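Local coordinates for exopolysaccharide biosynthesis protein (Pantoea stewartii subsp. stewartii DC283, PDB 6TGF) that modifies the glycan biofilm of its bacterium, probably by hydrolysing exopolysaccharide, and has a bacteriophage tailspike-like parallel beta-helix fold, at residues B[49-52]-B[53-57]; B[258-261]-B[262-266]; B[403-406]-B[407-411]. All coordinates share one frame; numbering follows the deposited sequence.

Interaction 1: residues B[49-52]-B[53-57]; sequences PILT and PENVY
T52 and N55 join across the junction where strand 48-51, at the edge of an antiparallel sheet in the head-binding region, gives way to the short helix 53-57. The chain turns a corner at I50, and a classic beta bulge sets I50 and L51 together opposite L122 of the neighbouring strand.

Beyond the bulge, the side chain of N55 reaches back to the strand end. Its CG lies beside its own backbone N (chi1 -71°), and OD1 thereby takes the amide hydrogen of T52, with T52 N and N55 OD1 2.9 Å apart and the donor tilted 17° from the carbonyl plane. In return N55 N donates to T52 O over 3.0 Å. The two bonds hold the T52 backbone from both its N-H and its carbonyl, and the N55 amide group is fixed at its other end too, because ND2 donates to the carbonyl of R180.

The tightly packed side is that of L51, whose CD2 meets N55 CG at 3.8 Å, the two side chains crossing at about a right angle. L71, L122 and L182 also touch L51, while V56 packs on F112, F115 and V116 of helix 109-117.

On the other side T52 and E54 are partly exposed, and the contact there is looser and polar. A bend at chi2 (82°) folds the E54 chain back, and T52 OG1 donates to E54 OE1 at 2.9 Å, meeting the anti lone pair of that oxygen.

Interaction 2: residues B[258-261]-B[262-266]; sequences MYQW and SQQSD
Y259 O receives two donors from the following helical turn: S262 OG, 2.6 Å from Y259 O, and Q263 N, 2.9 Å from it. The hydroxyl reaches back because OG sits between its own backbone N and carbonyl carbon (chi1 72°). The ladder continues with S262 N on M258 O, Q264 N on Q260 O and S265 N on W261 O.

Outside this backbone core, Q263, with its CG beside its own backbone N (chi1 -68°), lays that carbon over one face of the Y259 ring, 3.9 Å from the centroid, a CH-pi contact. A bend at chi2 then carries the amide on, and NE2 bonds F292 O. Q260 and Q264 run side by side on the exposed flank, their amide planes stacked 22° apart, and S265 CB lies over one face of the W261 ring near its rim.

Y259 also meets the rings of F285 and F293, and W261 that of F241. D266, with positive phi, is the C-prime residue of the Schellman motif ending helix 252-265, which lies at the N-terminal end of the parallel beta-helix, a place where proteins of this fold commonly carry a capping helix.

Interaction 3: residues B[403-406]-B[407-411]; sequences QKKG and NWDHS
D409 closes against K405 and G406 in a loop that bulges from the parallel beta-helix between strands 396-399 and 411-412, and whose tight corner is an inverse gamma turn centred on K405. The bond of that turn, from G406 N to K404 O, is weak at 3.0 Å. Beyond it G406 is nearly fully extended and N407 has positive phi, which swings the chain round and brings D409 back to the turn.

D409 points its side chain into the loop. D409 OD2 lies 3.3 Å from G406 N, but the angle is too poor for a hydrogen bond, and the same oxygen comes 3.7 Å from K405 CG as the two side chains pass each other. CB of D409 also rests near K404 O, at 3.8 Å.

The lysine does not turn its charge onto this carboxylate. K405, bent at chi2 and chi3, keeps its NZ 6.5 Å from D409 OD2 and hydrogen-bonds instead to the carbonyl of W502, whose NE1 makes a weak bond to D409 OD2. W502 thus meets K405 and D409, and also H410, the two rings lying with their planes about 30° apart, while R434 NH1 binds D409 O.

The other carboxylate oxygen serves H410: H410 ND1 donates to D409 OD1 across 3.0 Å with an N-H...O angle of 157°, arriving nearly in line with the CG-OD1 bond.

In the fold
Following the chain from its N terminus, the three contacts come in series, with none nesting in or crossing another, and each joins residues only a few positions apart. Interaction 1 ties the edge strand of the head-binding sheet to the helix that follows. About 32 Å away, centre to centre, interaction 2 completes the last turns of helix 252-265, just ahead of strand 271-272, where the parallel beta-helix starts. A further 33 Å on, again between centres, interaction 3 closes a surface loop between two strands of that beta-helix. Interactions 1 and 3 stand about 64 Å apart between centres, spread along the elongated chain, and no two of the contacts touch.

Interaction 1: residues B[49-52]-B[53-57]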
loop_
_atom_site.group_PDB
_atom_site.type_symbol
_atom_site.label_atom_id
_atom_site.label_comp_id
_atom_site.label_asym_id
_atom_site.label_seq_id
_atom_site.Cartn_x
_atom_site.Cartn_y
_atom_site.Cartn_z
ATOM N N PRO B 49 9.715 -35.995 51.035
ATOM C CA PRO B 49 10.340 -36.878 50.050
ATOM C C PRO B 49 11.310 -36.086 49.159
ATOM O O PRO B 49 10.843 -35.276 48.376
ATOM C CB PRO B 49 9.159 -37.440 49.239
ATOM C CG PRO B 49 7.942 -37.185 50.106
ATOM C CD PRO B 49 8.257 -35.910 50.857
ATOM N N ILE B 50 12.619 -36.310 49.322
ATOM C CA ILE B 50 13.699 -35.602 48.568
ATOM C C ILE B 50 14.029 -36.388 47.292
ATOM O O ILE B 50 14.514 -35.758 46.333
ATOM C CB ILE B 50 14.953 -35.361 49.439
ATOM C CG1 ILE B 50 15.616 -36.660 49.910
ATOM C CG2 ILE B 50 14.623 -34.446 50.610
ATOM C CD1 ILE B 50 17.079 -36.507 50.262
ATOM N N LEU B 51 13.794 -37.705 47.289
ATOM C CA LEU B 51 14.029 -38.605 46.127
ATOM C C LEU B 51 12.906 -39.648 46.050
ATOM O O LEU B 51 12.600 -40.264 47.087
ATOM C CB LEU B 51 15.398 -39.276 46.277
ATOM C CG LEU B 51 16.600 -38.333 46.307
ATOM C CD1 LEU B 51 17.860 -39.075 46.725
ATOM C CD2 LEU B 51 16.802 -37.659 44.957
ATOM N N THR B 52 12.330 -39.825 44.856
ATOM C CA THR B 52 11.183 -40.729 44.560
ATOM C C THR B 52 11.554 -41.599 43.359
ATOM O O THR B 52 12.624 -41.415 42.783
ATOM C CB THR B 52 9.909 -39.901 44.336
ATOM O OG1 THR B 52 10.093 -39.123 43.154
ATOM C CG2 THR B 52 9.578 -38.998 45.504
ATOM N N PRO B 53 10.710 -42.577 42.947
ATOM C CA PRO B 53 10.997 -43.392 41.764
ATOM C C PRO B 53 11.237 -42.540 40.507
ATOM O O PRO B 53 12.048 -42.930 39.688
ATOM C CB PRO B 53 9.735 -44.257 41.606
ATOM C CG PRO B 53 9.166 -44.334 43.005
ATOM C CD PRO B 53 9.448 -42.969 43.595
ATOM N N GLU B 54 10.545 -41.399 40.406
ATOM C CA GLU B 54 10.658 -40.417 39.292
ATOM C C GLU B 54 12.115 -39.965 39.122
ATOM O O GLU B 54 12.495 -39.661 37.980
ATOM C CB GLU B 54 9.755 -39.204 39.538
ATOM C CG GLU B 54 8.283 -39.460 39.251
ATOM C CD GLU B 54 7.505 -40.144 40.363
ATOM O OE1 GLU B 54 7.893 -39.999 41.539
ATOM O OE2 GLU B 54 6.505 -40.822 40.049
ATOM N N ASN B 55 12.890 -39.911 40.212
ATOM C CA ASN B 55 14.323 -39.508 40.210
ATOM C C ASN B 55 15.176 -40.605 39.558
ATOM O O ASN B 55 16.215 -40.254 38.970
ATOM C CB ASN B 55 14.830 -39.180 41.617
ATOM C CG ASN B 55 14.261 -37.884 42.155
ATOM O OD1 ASN B 55 13.331 -37.894 42.959
ATOM N ND2 ASN B 55 14.797 -36.764 41.700
ATOM N N VAL B 56 14.758 -41.872 39.666
ATOM C CA VAL B 56 15.442 -43.048 39.046
ATOM C C VAL B 56 15.121 -43.059 37.546
ATOM O O VAL B 56 16.061 -43.204 36.741
ATOM C CB VAL B 56 15.028 -44.372 39.721
ATOM C CG1 VAL B 56 15.702 -45.578 39.080
ATOM C CG2 VAL B 56 15.297 -44.354 41.218
ATOM N N TYR B 57 13.837 -42.918 37.196
ATOM C CA TYR B 57 13.331 -42.820 35.801
ATOM C C TYR B 57 13.958 -41.606 35.101
ATOM O O TYR B 57 14.181 -41.677 33.878
ATOM C CB TYR B 57 11.803 -42.714 35.777
ATOM C CG TYR B 57 11.064 -43.985 36.116
ATOM C CD1 TYR B 57 11.087 -45.077 35.263
ATOM C CD2 TYR B 57 10.312 -44.089 37.276
ATOM C CE1 TYR B 57 10.400 -46.245 35.560
ATOM C CE2 TYR B 57 9.620 -45.248 37.590
ATOM C CZ TYR B 57 9.662 -46.331 36.729
ATOM O OH TYR B 57 8.979 -47.475 37.028
#

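Interaction 2: residues B[258-261]-B[262-266]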
loop_
_atom_site.group_PDB
_atom_site.type_symbol
_atom_site.label_atom_id
_atom_site.label_comp_id
_atom_site.label_asym_id
_atom_site.label_seq_id
_atom_site.Cartn_x
_atom_site.Cartn_y
_atom_site.Cartn_z
ATOM N N MET B 258 -1.220 -19.544 27.733
ATOM C CA MET B 258 -0.206 -18.738 27.001
ATOM C C MET B 258 -0.586 -17.256 27.079
ATOM O O MET B 258 0.335 -16.422 27.201
ATOM C CB MET B 258 -0.092 -19.157 25.531
ATOM C CG MET B 258 1.077 -18.499 24.819
ATOM S SD MET B 258 1.371 -19.160 23.164
ATOM C CE MET B 258 2.986 -18.465 22.818
ATOM N N TYR B 259 -1.883 -16.944 27.010
ATOM C CA TYR B 259 -2.404 -15.557 27.112
ATOM C C TYR B 259 -2.057 -14.984 28.489
ATOM O O TYR B 259 -1.401 -13.929 28.551
ATOM C CB TYR B 259 -3.918 -15.484 26.900
ATOM C CG TYR B 259 -4.438 -14.068 26.931
ATOM C CD1 TYR B 259 -3.975 -13.140 26.016
ATOM C CD2 TYR B 259 -5.345 -13.639 27.888
ATOM C CE1 TYR B 259 -4.413 -11.827 26.031
ATOM C CE2 TYR B 259 -5.800 -12.329 27.914
ATOM C CZ TYR B 259 -5.332 -11.421 26.980
ATOM O OH TYR B 259 -5.758 -10.125 26.968
ATOM N N GLN B 260 -2.490 -15.667 29.551
ATOM C CA GLN B 260 -2.324 -15.207 30.955
ATOM C C GLN B 260 -0.829 -15.081 31.273
ATOM O O GLN B 260 -0.467 -14.131 31.992
ATOM C CB GLN B 260 -3.025 -16.151 31.935
ATOM C CG GLN B 260 -3.428 -15.467 33.234
ATOM C CD GLN B 260 -3.421 -16.407 34.415
ATOM O OE1 GLN B 260 -2.431 -17.085 34.686
ATOM N NE2 GLN B 260 -4.527 -16.444 35.140
ATOM N N TRP B 261 -0.001 -15.993 30.750
ATOM C CA TRP B 261 1.483 -15.940 30.863
ATOM C C TRP B 261 1.998 -14.627 30.262
ATOM O O TRP B 261 2.725 -13.904 30.968
ATOM C CB TRP B 261 2.148 -17.151 30.192
ATOM C CG TRP B 261 3.627 -16.983 30.016
ATOM C CD1 TRP B 261 4.593 -17.175 30.961
ATOM C CD2 TRP B 261 4.313 -16.556 28.825
ATOM N NE1 TRP B 261 5.830 -16.907 30.439
ATOM C CE2 TRP B 261 5.691 -16.526 29.132
ATOM C CE3 TRP B 261 3.903 -16.200 27.535
ATOM C CZ2 TRP B 261 6.653 -16.158 28.192
ATOM C CZ3 TRP B 261 4.855 -15.837 26.608
ATOM C CH2 TRP B 261 6.211 -15.817 26.934
ATOM N N SER B 262 1.634 -14.344 29.007
ATOM C CA SER B 262 2.088 -13.164 28.223
ATOM C C SER B 262 1.650 -11.865 28.910
ATOM O O SER B 262 2.415 -10.886 28.854
ATOM C CB SER B 262 1.582 -13.227 26.806
ATOM O OG SER B 262 0.186 -12.975 26.756
ATOM N N GLN B 263 0.459 -11.859 29.520
ATOM C CA GLN B 263 -0.099 -10.703 30.273
ATOM C C GLN B 263 0.721 -10.484 31.552
ATOM O O GLN B 263 1.190 -9.347 31.761
ATOM C CB GLN B 263 -1.576 -10.932 30.607
ATOM C CG GLN B 263 -2.491 -10.931 29.388
ATOM C CD GLN B 263 -2.555 -9.590 28.696
ATOM O OE1 GLN B 263 -2.480 -8.538 29.325
ATOM N NE2 GLN B 263 -2.704 -9.618 27.383
ATOM N N GLN B 264 0.890 -11.534 32.362
ATOM C CA GLN B 264 1.630 -11.496 33.655
ATOM C C GLN B 264 3.113 -11.186 33.408
ATOM O O GLN B 264 3.719 -10.508 34.261
ATOM C CB GLN B 264 1.485 -12.821 34.408
ATOM C CG GLN B 264 0.135 -12.987 35.097
ATOM C CD GLN B 264 0.065 -14.220 35.966
ATOM O OE1 GLN B 264 -0.821 -14.356 36.808
ATOM N NE2 GLN B 264 1.002 -15.135 35.772
ATOM N N SER B 265 3.669 -11.667 32.291
ATOM C CA SER B 265 5.104 -11.541 31.920
ATOM C C SER B 265 5.339 -10.299 31.046
ATOM O O SER B 265 6.520 -9.962 30.819
ATOM C CB SER B 265 5.586 -12.798 31.234
ATOM O OG SER B 265 6.918 -12.651 30.771
ATOM N N ASP B 266 4.268 -9.644 30.584
ATOM C CA ASP B 266 4.316 -8.470 29.669
ATOM C C ASP B 266 5.184 -8.819 28.452
ATOM O O ASP B 266 6.121 -8.053 28.144
ATOM C CB ASP B 266 4.812 -7.215 30.399
ATOM C CG ASP B 266 4.706 -5.931 29.589
ATOM O OD1 ASP B 266 3.918 -5.905 28.617
ATOM O OD2 ASP B 266 5.417 -4.965 29.934
#

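Interaction 3: residues B[403-406]-B[407-411]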
loop_
_atom_site.group_PDB
_atom_site.type_symbol
_atom_site.label_atom_id
_atom_site.label_comp_id
_atom_site.label_asym_id
_atom_site.label_seq_id
_atom_site.Cartn_x
_atom_site.Cartn_y
_atom_site.Cartn_z
ATOM N N GLN B 403 -24.964 6.458 22.905
ATOM C CA GLN B 403 -26.367 6.568 22.425
ATOM C C GLN B 403 -26.592 7.969 21.845
ATOM O O GLN B 403 -27.228 8.068 20.778
ATOM C CB GLN B 403 -27.350 6.265 23.557
ATOM C CG GLN B 403 -27.608 4.778 23.751
ATOM C CD GLN B 403 -26.391 4.034 24.246
ATOM O OE1 GLN B 403 -25.841 4.336 25.303
ATOM N NE2 GLN B 403 -25.961 3.042 23.483
ATOM N N LYS B 404 -26.078 9.004 22.518
ATOM C CA LYS B 404 -26.261 10.422 22.112
ATOM C C LYS B 404 -25.277 10.750 20.983
ATOM O O LYS B 404 -24.287 10.008 20.818
ATOM C CB LYS B 404 -26.098 11.354 23.317
ATOM C CG LYS B 404 -24.752 12.056 23.452
ATOM C CD LYS B 404 -24.837 13.365 24.205
ATOM C CE LYS B 404 -25.907 14.292 23.664
ATOM N NZ LYS B 404 -26.043 15.521 24.478
ATOM N N LYS B 405 -25.535 11.843 20.263
ATOM C CA LYS B 405 -24.769 12.266 19.063
ATOM C C LYS B 405 -23.533 13.059 19.499
ATOM O O LYS B 405 -23.444 14.262 19.186
ATOM C CB LYS B 405 -25.647 13.116 18.146
ATOM C CG LYS B 405 -25.062 13.329 16.761
ATOM C CD LYS B 405 -25.800 12.576 15.698
ATOM C CE LYS B 405 -27.070 13.278 15.279
ATOM N NZ LYS B 405 -27.660 12.634 14.088
ATOM N N GLY B 406 -22.614 12.395 20.192
ATOM C CA GLY B 406 -21.350 12.980 20.663
ATOM C C GLY B 406 -20.436 11.896 21.189
ATOM O O GLY B 406 -20.907 10.754 21.364
ATOM N N ASN B 407 -19.172 12.239 21.423
ATOM C CA ASN B 407 -18.156 11.326 22.004
ATOM C C ASN B 407 -17.997 10.106 21.079
ATOM O O ASN B 407 -17.359 10.267 20.015
ATOM C CB ASN B 407 -18.512 11.005 23.461
ATOM C CG ASN B 407 -17.321 11.071 24.394
ATOM O OD1 ASN B 407 -16.201 11.349 23.970
ATOM N ND2 ASN B 407 -17.554 10.832 25.674
ATOM N N TRP B 408 -18.557 8.947 21.449
ATOM C CA TRP B 408 -18.380 7.653 20.736
ATOM C C TRP B 408 -19.662 7.292 19.979
ATOM O O TRP B 408 -20.433 6.456 20.481
ATOM C CB TRP B 408 -17.967 6.564 21.733
ATOM C CG TRP B 408 -16.880 7.022 22.652
ATOM C CD1 TRP B 408 -17.028 7.591 23.884
ATOM C CD2 TRP B 408 -15.467 6.999 22.387
ATOM N NE1 TRP B 408 -15.806 7.904 24.413
ATOM C CE2 TRP B 408 -14.829 7.553 23.518
ATOM C CE3 TRP B 408 -14.681 6.558 21.316
ATOM C CZ2 TRP B 408 -13.442 7.674 23.603
ATOM C CZ3 TRP B 408 -13.312 6.677 21.401
ATOM C CH2 TRP B 408 -12.704 7.227 22.530
ATOM N N ASP B 409 -19.865 7.900 18.807
ATOM C CA ASP B 409 -21.074 7.712 17.961
ATOM C C ASP B 409 -20.674 7.388 16.514
ATOM O O ASP B 409 -21.530 7.570 15.623
ATOM C CB ASP B 409 -21.979 8.947 18.029
ATOM C CG ASP B 409 -21.366 10.212 17.447
ATOM O OD1 ASP B 409 -20.137 10.228 17.230
ATOM O OD2 ASP B 409 -22.125 11.174 17.216
ATOM N N HIS B 410 -19.442 6.918 16.278
ATOM C CA HIS B 410 -18.932 6.570 14.924
ATOM C C HIS B 410 -17.652 5.730 15.013
ATOM O O HIS B 410 -17.163 5.499 16.136
ATOM C CB HIS B 410 -18.722 7.840 14.086
ATOM C CG HIS B 410 -17.595 8.704 14.541
ATOM N ND1 HIS B 410 -17.651 9.444 15.705
ATOM C CD2 HIS B 410 -16.393 8.967 13.984
ATOM C CE1 HIS B 410 -16.527 10.114 15.853
ATOM N NE2 HIS B 410 -15.738 9.840 14.810
ATOM N N SER B 411 -17.161 5.278 13.854
ATOM C CA SER B 411 -15.874 4.559 13.662
ATOM C C SER B 411 -14.920 5.454 12.864
ATOM O O SER B 411 -15.416 6.295 12.091
ATOM C CB SER B 411 -16.098 3.235 12.976
ATOM O OG SER B 411 -17.013 2.430 13.708
#